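Local coordinates for putative flavoprotein decarboxylase (Streptomyces olivoviridis, PDB 6JLS) that binds FMN and probably decarboxylates the C-terminal cysteine of a precursor peptide in thioviridamide biosynthesis, at residues V59-L64 against G70-D75. Sequence-based numbering, arbitrary orientation.
Sequences VTTNSL and GSVLTD
Val72, on the edge strand of the chain's parallel sheet, meets both Thr61 and Leu64 of the short, weakly bonded helix 61-64. A chi1 of 178° turns Val72 CG1 away from the backbone N: CG1 reaches Thr61 CG2 at 3.8 Å and also lies 4.2 Å from Leu64 CD1, whereas Val72 CG2 faces Leu64 CB at 4.2 Å, the side chains of Val72 and Leu64 crossing at about a right angle. Leu73 points away from the helix and packs on helix 85-91, while the backbone of the strand pairs with strand 46-51. At Thr74 the side chain turns back toward the helix, and its CG2 touches Thr61 CG2 at 3.6 Å. Its hydroxyl instead caps the following helix by accepting from Thr77 N. The helix 61-64 is itself capped by Thr60, whose OG1 accepts from Ser63 N at 3.0 Å; Ser63 OG donates to Thr60 O. Thr60 and Asn62 also bond to Gln57 of a second subunit. The contact closes the beta-alpha-beta unit of strand 46-51, helix 61-64 and strand 72-73. Thr61 and Thr74 both contribute methyls rather than hydroxyls here, which implies that helix and strand are joined by apolar packing, while the hydroxyls of Thr60 and Thr74 are used in capping.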
loop_
_atom_site.group_PDB
_atom_site.type_symbol
_atom_site.label_atom_id
_atom_site.label_comp_id
_atom_site.label_asym_id
_atom_site.label_seq_id
_atom_site.Cartn_x
_atom_site.Cartn_y
_atom_site.Cartn_z
ATOM N N VAL A 59 7.027 -9.832 -21.920
ATOM C CA VAL A 59 8.438 -9.451 -21.967
ATOM C C VAL A 59 8.711 -8.513 -20.813
ATOM O O VAL A 59 7.913 -7.613 -20.538
ATOM C CB VAL A 59 8.841 -8.721 -23.267
ATOM C CG1 VAL A 59 10.253 -9.129 -23.705
ATOM C CG2 VAL A 59 7.815 -8.895 -24.345
ATOM N N THR A 60 9.857 -8.687 -20.168
ATOM C CA THR A 60 10.316 -7.717 -19.188
ATOM C C THR A 60 11.319 -6.771 -19.834
ATOM O O THR A 60 12.001 -7.126 -20.804
ATOM C CB THR A 60 10.961 -8.408 -18.005
ATOM O OG1 THR A 60 12.243 -8.910 -18.415
ATOM C CG2 THR A 60 10.074 -9.554 -17.554
ATOM N N THR A 61 11.398 -5.554 -19.295
ATOM C CA THR A 61 12.382 -4.616 -19.811
ATOM C C THR A 61 13.792 -5.085 -19.493
ATOM O O THR A 61 14.713 -4.871 -20.289
ATOM C CB THR A 61 12.127 -3.214 -19.252
ATOM O OG1 THR A 61 12.072 -3.272 -17.829
ATOM C CG2 THR A 61 10.805 -2.689 -19.756
ATOM N N ASN A 62 13.976 -5.759 -18.362
ATOM C CA ASN A 62 15.304 -6.245 -18.006
ATOM C C ASN A 62 15.783 -7.349 -18.935
ATOM O O ASN A 62 16.992 -7.552 -19.057
ATOM C CB ASN A 62 15.309 -6.705 -16.547
ATOM C CG ASN A 62 15.462 -5.548 -15.596
ATOM O OD1 ASN A 62 15.434 -4.397 -16.022
ATOM N ND2 ASN A 62 15.638 -5.834 -14.312
ATOM N N SER A 63 14.868 -8.051 -19.608
ATOM C CA SER A 63 15.274 -9.030 -20.606
ATOM C C SER A 63 15.742 -8.385 -21.909
ATOM O O SER A 63 16.476 -9.030 -22.671
ATOM C CB SER A 63 14.119 -9.985 -20.891
ATOM O OG SER A 63 13.151 -9.403 -21.745
ATOM N N LEU A 64 15.336 -7.136 -22.181
ATOM C CA LEU A 64 15.700 -6.393 -23.387
ATOM C C LEU A 64 16.941 -5.528 -23.209
ATOM O O LEU A 64 17.759 -5.431 -24.131
ATOM C CB LEU A 64 14.538 -5.494 -23.837
ATOM C CG LEU A 64 13.304 -6.260 -24.322
ATOM C CD1 LEU A 64 12.053 -5.407 -24.170
ATOM C CD2 LEU A 64 13.485 -6.730 -25.764
ATOM N N GLY A 70 20.136 1.635 -27.124
ATOM C CA GLY A 70 19.308 2.821 -26.971
ATOM C C GLY A 70 18.432 2.722 -25.741
ATOM O O GLY A 70 18.846 2.202 -24.701
ATOM N N SER A 71 17.200 3.202 -25.860
ATOM C CA SER A 71 16.263 3.196 -24.750
ATOM C C SER A 71 15.309 2.014 -24.851
ATOM O O SER A 71 14.976 1.553 -25.945
ATOM C CB SER A 71 15.448 4.486 -24.715
ATOM O OG SER A 71 16.286 5.624 -24.661
ATOM N N VAL A 72 14.861 1.541 -23.696
ATOM C CA VAL A 72 13.755 0.598 -23.594
ATOM C C VAL A 72 12.638 1.357 -22.907
ATOM O O VAL A 72 12.764 1.717 -21.729
ATOM C CB VAL A 72 14.127 -0.665 -22.804
ATOM C CG1 VAL A 72 12.923 -1.584 -22.692
ATOM C CG2 VAL A 72 15.310 -1.400 -23.438
ATOM N N LEU A 73 11.559 1.618 -23.636
ATOM C CA LEU A 73 10.537 2.564 -23.217
ATOM C C LEU A 73 9.245 1.836 -22.909
ATOM O O LEU A 73 8.770 1.018 -23.709
ATOM C CB LEU A 73 10.273 3.619 -24.292
ATOM C CG LEU A 73 11.460 4.437 -24.792
ATOM C CD1 LEU A 73 12.077 3.766 -26.004
ATOM C CD2 LEU A 73 11.038 5.851 -25.132
ATOM N N THR A 74 8.681 2.139 -21.754
ATOM C CA THR A 74 7.308 1.796 -21.450
ATOM C C THR A 74 6.551 3.069 -21.111
ATOM O O THR A 74 7.129 4.144 -20.928
ATOM C CB THR A 74 7.235 0.814 -20.290
ATOM O OG1 THR A 74 7.710 1.479 -19.121
ATOM C CG2 THR A 74 8.112 -0.393 -20.586
ATOM N N ASP A 75 5.235 2.930 -21.025
ATOM C CA ASP A 75 4.405 4.065 -20.650
ATOM C C ASP A 75 4.809 4.639 -19.287
ATOM O O ASP A 75 4.819 5.864 -19.109
ATOM C CB ASP A 75 2.937 3.644 -20.691
ATOM C CG ASP A 75 2.391 3.608 -22.122
ATOM O OD1 ASP A 75 2.570 2.602 -22.831
ATOM O OD2 ASP A 75 1.806 4.614 -22.566
#